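Local structure of Lin2891 protein (Listeria innocua, 3DB0) at residues 20-25 and 35-40; 48-53 and 112-117; 62-67 and 82-87; 78-83 and 118-123. The protein probably binds FMN and may act as a pyridoxamine 5'-phosphate oxidase-like oxidoreductase. All blocks are in the same frame, centred on the assembly; numbering follows the deposited sequence. Where two conformers were deposited one is given.

All four interactions belong to one antiparallel sheet that closes into a barrel. Interaction 1 pairs 19-26 with 29-40. Interaction 2 joins 43-49 to 113-126, interaction 4 joins 113-126 to 77-86, and interaction 3 joins 77-86 to 63-68. The ring shuts between interactions 1 and 3, where Val21 N lies 2.8 Å from Leu67 O, a probable hydrogen bond. Their centres are about 8 Å apart. Interactions 3 and 4 share Gly82 and Leu83, with centres about 7 Å apart. Interactions 2 and 4 use successive parts of strand 113-126, with centres about 19 Å apart, on opposite sides of the chain's centre. Interactions 1, 3 and 4 also touch the second subunit, and interactions 1 and 2 the third.

Interaction 1 of 4, residues 20-25 and 35-40; sequences GVLTSV and MTFLHD
This is a buried beta-hairpin contact near the centre of the chain, where Gly20 pairs with selenomethionine Met35. The two residues form an antiparallel hydrogen-bonded pair. Gly20 N bonds to Met35 O and Met35 N bonds to Gly20 O, both at 2.9 Å. Beyond this pair the side chains carry the contact. The Met35 side chain bends at chi3 (69°), which turns CE toward Leu22. CE then lies 3.6 Å from Leu22 CB, and SE also touches Leu22 CB and CD2. The two side chains cross obliquely. Strands 19-26 and 29-40 are the first two strands of the six-stranded antiparallel barrel, and Leu22 and Phe37 both pack on Val66 of strand 63-68. The Phe37 ring meets strand 19-26 with its edge. Gly20 N lies in the ring plane, 3.6 Å from Phe37 CD2, and Leu22 CB is also near that plane, 4.0 Å from Phe37 CZ. Phe37 CE2 lies against Gly20 C and Gly20 O, both at 3.7 Å. Met35 and Phe37 further pack on Thr46 of strand 43-49, and Val21 packs on Leu67 of the second subunit.

Interaction 2 of 4, residues 48-53 and 112-117; sequences SGKELP and SFVVIK
Ser48 and Val114 form an antiparallel hydrogen-bonded pair, and Gly49 and Phe113 follow as a non-hydrogen-bonded pair. Ser48 N bonds to Val114 O and Val114 N to Ser48 O, both at 2.9 Å. In each bond the donor stands well above the carbonyl plane, by 38° and 40°. Lys50 N then bonds to Ser112 O, also at 2.9 Å, just as the chain enters a type I turn from Gly49 to Leu52. Ser112 O takes a second, CA-H...O contact from Gly49 CA at 3.3 Å.

Val114 touches both Ser48 and Lys50. In the modelled conformer its CG2 lies mainly over the Ser48 carbonyl, 3.3 Å from both Ser48 C and Ser48 O, and also meets Ser48 CB. In the same conformer its CG1 meets Lys50 CG, and the two side chains cross at about a right angle. Two residues on, Ile116 brings CD1 to 3.7 Å from Ser48 CB. On the face opposite Ser48 and Val114, Phe113 meets the ring of Trp104 of the third subunit edge-to-face.

Ser48 OG bonds to Thr55 OG1 of helix 53-60. The methyl groups of Val114 and Ile116 thus meet the serine side chain mainly at CB, while its buried hydroxyl has its polar partner in Thr55. Thr55 OG1 is also bonded to Gly49 O, which would tie the turn to the helix.

Interaction 3 of 4, residues 62-67 and 82-87; sequences PHVCVL and GLASLE
Pro62 O accepts a short bond from Ala84 N at 2.7 Å. The donor lies in the carbonyl plane, on a lone pair. This bond lies at the open end of the beta hairpin of strands 63-68 and 77-86, two neighbouring strands of the antiparallel barrel. Next along it, His63 and Leu83 form a non-hydrogen-bonded pair, then Val64 and Gly82 a hydrogen-bonded one. Val64 N bonds to Gly82 O at 3.1 Å, and Gly82 N returns to Val64 O. Both of these bonds are nearly straight at the hydrogen.

Leu83 lies beside both Pro62 and His63, pointing the same way as each. Its CD2 does the touching, reaching His63 CD2 at 3.6 Å and Pro62 CG at 3.9 Å. Pro62 CG itself rests over the centre of one face of the His63 imidazole. His63 ND1 bonds to Asn61 OD1, and the ring also meets Phe29 of the second subunit. On the buried face, Val64 packs on Leu22, and Ala84 on Ile116 and on Val58 of helix 53-60. Val64 CG2 sits between its own N and carbonyl carbon, 3.6 Å from Gly82 O. Ala84 CB touches both methyls of Val64, with CG1 at 3.8 Å.

Interaction 4 of 4, residues 78-83 and 118-123; sequences LEINGL and IVPEQI
Ile80 and Ile123 lie side by side and point the same way, with Ile80 CG1 4.0 Å from Ile123 CG2. On the same face, Leu78 puts CD2 3.9 Å from Ile123 CG2. Ile123 CG2 is anti to its backbone N, and this methyl meets both neighbours. Ile80 also runs alongside Pro120, through CG2 to CB. The other face is more polar. Gln122 OE1 approaches Asn81 CB. The Glu121 chain bends at chi2, and the carboxylate OE2 comes to 3.7 Å from Leu83 CD1, a contact with a methyl and not a polar bond.

The backbone here forms a classic beta bulge. Glu121 and Gln122 both face Asn81, so the register shifts by one. Asn81 O is gripped by two N-H groups, Glu121 N at 2.8 Å and Gln122 N at 3.1 Å, both in the carbonyl plane. Asn81 N bonds back to Gln122 O. Past the bulge, Leu83 and Val119 exchange two backbone bonds. Gly82 lies close over Pro120 between them, its CA 3.2 Å from Val119 O.

Strand 113-126 turns a corner at Glu121. Leu78 and Ile123 pack against Ile10 of helix 6-16, and Ile80 and Ile118 meet Leu44 of strand 43-49. Glu79 forms a salt bridge to Arg124, while strand 63-68 lies along the other edge of strand 77-86.

Interaction 1 of 4, residues 20-25 and 35-40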
# COMPACT_ATOMS: atom_id res chain seq x y z
N GLY B 20 -3.02 7.17 -4.98
CA GLY B 20 -2.76 8.15 -6.01
C GLY B 20 -3.10 9.50 -5.47
O GLY B 20 -3.52 9.64 -4.31
N VAL B 21 -2.92 10.50 -6.32
CA VAL B 21 -3.23 11.89 -5.99
C VAL B 21 -4.50 12.30 -6.77
O VAL B 21 -4.55 12.18 -7.98
CB VAL B 21 -2.02 12.84 -6.38
CG1 VAL B 21 -2.33 14.30 -6.10
CG2 VAL B 21 -0.71 12.44 -5.66
N LEU B 22 -5.54 12.72 -6.06
CA LEU B 22 -6.70 13.25 -6.72
C LEU B 22 -6.61 14.77 -6.69
O LEU B 22 -6.39 15.34 -5.63
CB LEU B 22 -8.00 12.93 -5.96
CG LEU B 22 -9.21 13.53 -6.69
CD1 LEU B 22 -9.59 12.73 -7.97
CD2 LEU B 22 -10.33 13.60 -5.75
N THR B 23 -6.76 15.42 -7.84
CA THR B 23 -6.81 16.87 -7.87
C THR B 23 -8.20 17.23 -8.33
O THR B 23 -8.66 16.78 -9.37
CB THR B 23 -5.74 17.48 -8.79
OG1 THR B 23 -4.44 17.04 -8.35
CG2 THR B 23 -5.83 19.03 -8.80
N SER B 24 -8.89 17.97 -7.47
CA SER B 24 -10.25 18.48 -7.70
C SER B 24 -10.18 20.02 -7.61
O SER B 24 -9.11 20.60 -7.31
CB SER B 24 -11.25 17.87 -6.74
OG SER B 24 -10.77 17.91 -5.40
N VAL B 25 -11.31 20.65 -7.91
CA VAL B 25 -11.37 22.08 -8.02
C VAL B 25 -12.48 22.61 -7.15
O VAL B 25 -13.58 22.05 -7.11
CB VAL B 25 -11.69 22.48 -9.50
CG1 VAL B 25 -11.94 24.00 -9.66
CG2 VAL B 25 -10.63 21.96 -10.45
N MSE B 35 -4.98 9.54 -1.84
CA MSE B 35 -6.01 8.63 -1.40
C MSE B 35 -5.97 7.28 -2.12
O MSE B 35 -5.18 7.06 -3.05
CB MSE B 35 -7.40 9.26 -1.51
CG MSE B 35 -7.77 9.56 -2.98
SE MSE B 35 -9.34 10.64 -3.22
CE MSE B 35 -8.53 12.30 -2.49
N THR B 36 -6.81 6.39 -1.63
CA THR B 36 -6.91 5.01 -2.14
C THR B 36 -7.88 4.99 -3.29
O THR B 36 -8.98 5.61 -3.24
CB THR B 36 -7.34 4.04 -1.02
OG1 THR B 36 -6.38 4.15 0.01
CG2 THR B 36 -7.40 2.54 -1.48
N PHE B 37 -7.40 4.33 -4.34
CA PHE B 37 -8.13 4.05 -5.55
C PHE B 37 -8.26 2.56 -5.81
O PHE B 37 -7.25 1.86 -5.88
CB PHE B 37 -7.44 4.68 -6.75
CG PHE B 37 -7.45 6.19 -6.74
CD1 PHE B 37 -8.53 6.91 -7.26
CD2 PHE B 37 -6.45 6.89 -6.12
CE1 PHE B 37 -8.55 8.29 -7.23
CE2 PHE B 37 -6.49 8.28 -6.06
CZ PHE B 37 -7.54 8.97 -6.61
N LEU B 38 -9.50 2.11 -6.00
CA LEU B 38 -9.78 0.77 -6.54
C LEU B 38 -10.09 0.99 -8.03
O LEU B 38 -10.38 2.12 -8.47
CB LEU B 38 -11.01 0.14 -5.83
CG LEU B 38 -10.81 0.06 -4.31
CD1 LEU B 38 -11.86 -0.74 -3.55
CD2 LEU B 38 -9.50 -0.61 -4.06
N HIS B 39 -10.01 -0.05 -8.84
CA HIS B 39 -10.41 0.09 -10.23
C HIS B 39 -11.11 -1.17 -10.70
O HIS B 39 -10.99 -2.24 -10.14
CB HIS B 39 -9.19 0.34 -11.12
CG HIS B 39 -8.32 -0.85 -11.23
ND1 HIS B 39 -8.32 -1.66 -12.34
CD2 HIS B 39 -7.55 -1.46 -10.30
CE1 HIS B 39 -7.52 -2.69 -12.12
NE2 HIS B 39 -7.04 -2.59 -10.89
N ASP B 40 -11.89 -0.96 -11.71
CA ASP B 40 -12.62 -1.96 -12.42
C ASP B 40 -12.33 -1.61 -13.85
O ASP B 40 -12.94 -0.70 -14.45
CB ASP B 40 -14.12 -1.85 -12.17
CG ASP B 40 -14.91 -2.83 -13.05
OD1 ASP B 40 -14.36 -3.90 -13.32
OD2 ASP B 40 -16.03 -2.53 -13.49

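Interaction 2 of 4, residues 48-53 and 112-117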
# COMPACT_ATOMS: atom_id res chain seq x y z
N SER B 48 -15.27 7.97 0.11
CA SER B 48 -15.40 9.30 0.69
C SER B 48 -16.57 9.34 1.68
O SER B 48 -17.22 8.32 1.90
CB SER B 48 -15.55 10.32 -0.43
OG SER B 48 -15.49 11.64 0.07
N GLY B 49 -16.79 10.48 2.31
CA GLY B 49 -17.91 10.68 3.22
C GLY B 49 -18.82 11.71 2.60
O GLY B 49 -18.37 12.59 1.87
N LYS B 50 -20.11 11.62 2.89
CA LYS B 50 -21.12 12.53 2.32
C LYS B 50 -20.83 13.99 2.56
O LYS B 50 -21.19 14.87 1.75
CB LYS B 50 -22.51 12.31 2.91
CG LYS B 50 -23.27 11.13 2.41
CD LYS B 50 -24.60 11.01 3.12
CE LYS B 50 -25.13 9.61 2.91
NZ LYS B 50 -26.39 9.41 3.65
N GLU B 51 -20.26 14.26 3.73
CA GLU B 51 -19.96 15.62 4.15
C GLU B 51 -18.53 16.08 3.95
O GLU B 51 -18.20 17.18 4.34
CB GLU B 51 -20.32 15.84 5.63
CG GLU B 51 -21.81 16.13 5.88
CD GLU B 51 -22.78 15.03 5.39
OE1 GLU B 51 -22.70 13.89 5.90
OE2 GLU B 51 -23.64 15.34 4.55
N LEU B 52 -17.68 15.25 3.36
CA LEU B 52 -16.29 15.66 3.17
C LEU B 52 -16.18 16.68 2.06
O LEU B 52 -16.95 16.64 1.15
CB LEU B 52 -15.42 14.48 2.86
CG LEU B 52 -15.27 13.52 4.06
CD1 LEU B 52 -14.17 12.51 3.83
CD2 LEU B 52 -14.98 14.34 5.29
N PRO B 53 -15.23 17.61 2.16
CA PRO B 53 -14.99 18.60 1.13
C PRO B 53 -14.77 17.98 -0.27
O PRO B 53 -15.30 18.50 -1.22
CB PRO B 53 -13.73 19.32 1.62
CG PRO B 53 -13.80 19.22 3.11
CD PRO B 53 -14.53 17.94 3.42
N SER B 112 -22.75 7.39 6.15
CA SER B 112 -22.11 8.55 5.59
C SER B 112 -21.14 8.13 4.48
O SER B 112 -20.61 8.96 3.81
CB SER B 112 -21.39 9.34 6.66
OG SER B 112 -20.21 8.67 7.06
N PHE B 113 -20.99 6.83 4.26
CA PHE B 113 -20.08 6.29 3.26
C PHE B 113 -20.58 6.54 1.82
O PHE B 113 -21.74 6.35 1.47
CB PHE B 113 -19.80 4.81 3.48
CG PHE B 113 -18.74 4.24 2.55
CD1 PHE B 113 -17.42 4.52 2.76
CD2 PHE B 113 -19.07 3.42 1.51
CE1 PHE B 113 -16.44 4.00 1.93
CE2 PHE B 113 -18.13 2.87 0.70
CZ PHE B 113 -16.80 3.14 0.90
N VAL B 114 -19.67 6.99 0.99
CA VAL B 114 -19.98 7.25 -0.40
C VAL B 114 -18.79 6.84 -1.21
O VAL B 114 -17.69 6.63 -0.68
CB VAL B 114 -20.33 8.72 -0.67
CG1 VAL B 114 -21.54 9.12 0.15
CG2 VAL B 114 -19.12 9.61 -0.40
N VAL B 115 -19.03 6.68 -2.50
CA VAL B 115 -18.01 6.28 -3.43
C VAL B 115 -17.98 7.27 -4.60
O VAL B 115 -19.03 7.59 -5.17
CB VAL B 115 -18.21 4.82 -3.92
CG1 VAL B 115 -17.22 4.44 -5.11
CG2 VAL B 115 -18.13 3.80 -2.72
N ILE B 116 -16.78 7.79 -4.84
CA ILE B 116 -16.48 8.61 -5.99
C ILE B 116 -16.01 7.73 -7.13
O ILE B 116 -14.99 7.02 -7.06
CB ILE B 116 -15.46 9.72 -5.69
CG1 ILE B 116 -16.01 10.58 -4.55
CG2 ILE B 116 -15.21 10.56 -6.99
CD1 ILE B 116 -15.01 11.53 -3.86
N LYS B 117 -16.81 7.78 -8.19
CA LYS B 117 -16.54 7.03 -9.41
C LYS B 117 -15.85 7.96 -10.34
O LYS B 117 -16.27 9.11 -10.50
CB LYS B 117 -17.84 6.56 -10.06
CG LYS B 117 -17.66 5.82 -11.40
CD LYS B 117 -19.02 5.64 -12.16
CE LYS B 117 -18.84 4.67 -13.26
NZ LYS B 117 -20.09 4.42 -14.05

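Interaction 3 of 4, residues 62-67 and 82-87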
# COMPACT_ATOMS: atom_id res chain seq x y z
N PRO B 62 -17.21 18.19 -11.77
CA PRO B 62 -16.84 16.79 -12.00
C PRO B 62 -15.43 16.56 -12.58
O PRO B 62 -14.95 15.43 -12.64
CB PRO B 62 -17.90 16.31 -12.99
CG PRO B 62 -18.16 17.55 -13.83
CD PRO B 62 -18.18 18.67 -12.79
N HIS B 63 -14.75 17.63 -12.95
CA HIS B 63 -13.46 17.52 -13.60
C HIS B 63 -12.36 17.27 -12.57
O HIS B 63 -12.08 18.12 -11.69
CB HIS B 63 -13.13 18.74 -14.38
CG HIS B 63 -14.22 19.18 -15.30
ND1 HIS B 63 -15.07 20.23 -14.99
CD2 HIS B 63 -14.66 18.67 -16.47
CE1 HIS B 63 -15.95 20.38 -15.97
NE2 HIS B 63 -15.73 19.44 -16.87
N VAL B 64 -11.75 16.11 -12.70
CA VAL B 64 -10.67 15.68 -11.81
C VAL B 64 -9.48 15.21 -12.61
O VAL B 64 -9.61 14.82 -13.77
CB VAL B 64 -11.12 14.62 -10.81
CG1 VAL B 64 -12.26 15.18 -9.90
CG2 VAL B 64 -11.59 13.33 -11.51
N CYS B 65 -8.32 15.32 -11.99
CA CYS B 65 -7.11 14.81 -12.55
C CYS B 65 -6.50 13.84 -11.52
O CYS B 65 -6.29 14.22 -10.36
CB CYS B 65 -6.14 15.96 -12.82
SG CYS B 65 -4.54 15.35 -13.55
N VAL B 66 -6.18 12.60 -11.93
CA VAL B 66 -5.50 11.62 -11.03
C VAL B 66 -4.08 11.28 -11.52
O VAL B 66 -3.86 11.07 -12.70
CB VAL B 66 -6.30 10.31 -10.90
CG1 VAL B 66 -5.60 9.31 -9.92
CG2 VAL B 66 -7.71 10.62 -10.42
N LEU B 67 -3.15 11.31 -10.59
CA LEU B 67 -1.79 10.88 -10.82
C LEU B 67 -1.64 9.63 -9.96
O LEU B 67 -1.95 9.63 -8.75
CB LEU B 67 -0.74 11.90 -10.40
CG LEU B 67 -0.67 13.22 -11.18
CD1 LEU B 67 0.49 14.06 -10.64
CD2 LEU B 67 -0.41 12.87 -12.58
N GLY B 82 -10.46 12.98 -15.92
CA GLY B 82 -11.75 12.32 -15.97
C GLY B 82 -12.88 13.08 -15.33
O GLY B 82 -12.72 14.18 -14.87
N LEU B 83 -14.02 12.44 -15.36
CA LEU B 83 -15.23 12.97 -14.84
C LEU B 83 -15.65 12.14 -13.65
O LEU B 83 -15.86 10.91 -13.77
CB LEU B 83 -16.30 12.98 -15.95
CG LEU B 83 -16.12 14.02 -17.05
CD1 LEU B 83 -17.21 13.85 -18.17
CD2 LEU B 83 -16.20 15.43 -16.42
N ALA B 84 -15.78 12.84 -12.52
CA ALA B 84 -16.11 12.23 -11.25
C ALA B 84 -17.56 12.49 -10.90
O ALA B 84 -18.12 13.55 -11.20
CB ALA B 84 -15.10 12.69 -10.10
N SER B 85 -18.13 11.45 -10.29
CA SER B 85 -19.53 11.40 -9.84
C SER B 85 -19.66 10.49 -8.65
O SER B 85 -18.76 9.71 -8.33
CB SER B 85 -20.46 10.98 -10.99
OG SER B 85 -20.25 9.64 -11.36
N LEU B 86 -20.76 10.63 -7.95
CA LEU B 86 -21.02 9.78 -6.80
C LEU B 86 -21.74 8.54 -7.32
O LEU B 86 -22.77 8.65 -8.03
CB LEU B 86 -21.82 10.54 -5.73
CG LEU B 86 -21.10 11.81 -5.19
CD1 LEU B 86 -21.86 12.49 -4.05
CD2 LEU B 86 -19.68 11.43 -4.76
N GLU B 87 -21.18 7.39 -6.99
CA GLU B 87 -21.71 6.08 -7.38
C GLU B 87 -23.05 5.89 -6.74
O GLU B 87 -23.18 6.03 -5.54
CB GLU B 87 -20.78 4.94 -6.95
CG GLU B 87 -21.29 3.56 -7.33
CD GLU B 87 -21.54 3.44 -8.80
OE1 GLU B 87 -20.59 3.69 -9.57
OE2 GLU B 87 -22.67 3.09 -9.22

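Interaction 4 of 4, residues 78-83 and 118-123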
# COMPACT_ATOMS: atom_id res chain seq x y z
N LEU B 78 0.80 7.23 -14.50
CA LEU B 78 -0.35 7.68 -15.22
C LEU B 78 -0.84 9.04 -14.80
O LEU B 78 -0.88 9.38 -13.61
CB LEU B 78 -1.53 6.69 -15.01
CG LEU B 78 -1.34 5.23 -15.44
CD1 LEU B 78 -2.56 4.36 -14.92
CD2 LEU B 78 -1.12 5.20 -16.94
N GLU B 79 -1.22 9.79 -15.83
CA GLU B 79 -1.97 11.02 -15.65
C GLU B 79 -3.35 10.76 -16.26
O GLU B 79 -3.49 10.49 -17.45
CB GLU B 79 -1.27 12.22 -16.29
CG GLU B 79 -2.18 13.38 -16.28
CD GLU B 79 -1.67 14.62 -17.00
OE1 GLU B 79 -0.49 14.72 -17.38
OE2 GLU B 79 -2.49 15.53 -17.17
N ILE B 80 -4.38 10.80 -15.43
CA ILE B 80 -5.75 10.52 -15.83
C ILE B 80 -6.68 11.75 -15.63
O ILE B 80 -6.84 12.24 -14.52
CB ILE B 80 -6.31 9.39 -14.95
CG1 ILE B 80 -5.48 8.12 -15.10
CG2 ILE B 80 -7.79 9.12 -15.26
CD1 ILE B 80 -5.82 6.99 -14.17
N ASN B 81 -7.29 12.24 -16.70
CA ASN B 81 -8.23 13.38 -16.61
C ASN B 81 -9.55 12.75 -16.86
O ASN B 81 -9.72 12.00 -17.84
CB ASN B 81 -7.91 14.46 -17.62
CG ASN B 81 -6.52 15.10 -17.36
OD1 ASN B 81 -5.56 14.80 -18.06
ND2 ASN B 81 -6.41 15.88 -16.31
N GLY B 82 -10.46 12.98 -15.92
CA GLY B 82 -11.75 12.32 -15.97
C GLY B 82 -12.88 13.08 -15.33
O GLY B 82 -12.72 14.18 -14.87
N LEU B 83 -14.02 12.44 -15.36
CA LEU B 83 -15.23 12.97 -14.84
C LEU B 83 -15.65 12.14 -13.65
O LEU B 83 -15.86 10.91 -13.77
CB LEU B 83 -16.30 12.98 -15.95
CG LEU B 83 -16.12 14.02 -17.05
CD1 LEU B 83 -17.21 13.85 -18.17
CD2 LEU B 83 -16.20 15.43 -16.42
N ILE B 118 -14.76 7.51 -10.95
CA ILE B 118 -14.07 8.34 -11.92
C ILE B 118 -13.99 7.65 -13.26
O ILE B 118 -13.33 6.60 -13.41
CB ILE B 118 -12.66 8.77 -11.45
CG1 ILE B 118 -12.76 9.55 -10.13
CG2 ILE B 118 -11.92 9.55 -12.54
CD1 ILE B 118 -11.54 9.52 -9.31
N VAL B 119 -14.62 8.28 -14.25
CA VAL B 119 -14.63 7.82 -15.63
C VAL B 119 -13.54 8.56 -16.42
O VAL B 119 -13.59 9.76 -16.62
CB VAL B 119 -16.06 7.96 -16.31
CG1 VAL B 119 -16.03 7.58 -17.82
CG2 VAL B 119 -17.05 7.08 -15.59
N PRO B 120 -12.51 7.84 -16.86
CA PRO B 120 -11.43 8.53 -17.56
C PRO B 120 -11.78 9.05 -18.93
O PRO B 120 -12.48 8.38 -19.66
CB PRO B 120 -10.39 7.42 -17.75
CG PRO B 120 -10.75 6.39 -16.71
CD PRO B 120 -12.22 6.41 -16.71
N GLU B 121 -11.28 10.23 -19.28
CA GLU B 121 -11.56 10.81 -20.60
C GLU B 121 -10.27 10.78 -21.40
O GLU B 121 -10.25 10.61 -22.63
CB GLU B 121 -12.13 12.24 -20.47
CG GLU B 121 -13.49 12.27 -19.80
CD GLU B 121 -14.57 11.55 -20.64
OE1 GLU B 121 -14.41 11.43 -21.87
OE2 GLU B 121 -15.59 11.14 -20.05
N GLN B 122 -9.18 10.90 -20.67
CA GLN B 122 -7.83 10.87 -21.23
C GLN B 122 -6.89 10.23 -20.25
O GLN B 122 -6.92 10.56 -19.07
CB GLN B 122 -7.40 12.30 -21.49
CG GLN B 122 -8.30 12.91 -22.57
CD GLN B 122 -8.87 14.31 -22.25
OE1 GLN B 122 -8.71 14.85 -21.13
NE2 GLN B 122 -9.61 14.86 -23.23
N ILE B 123 -6.04 9.32 -20.74
CA ILE B 123 -5.01 8.70 -19.92
C ILE B 123 -3.71 8.75 -20.62
O ILE B 123 -3.62 8.26 -21.73
CB ILE B 123 -5.27 7.22 -19.59
CG1 ILE B 123 -6.70 7.02 -19.05
CG2 ILE B 123 -4.24 6.78 -18.61
CD1 ILE B 123 -7.01 5.62 -18.66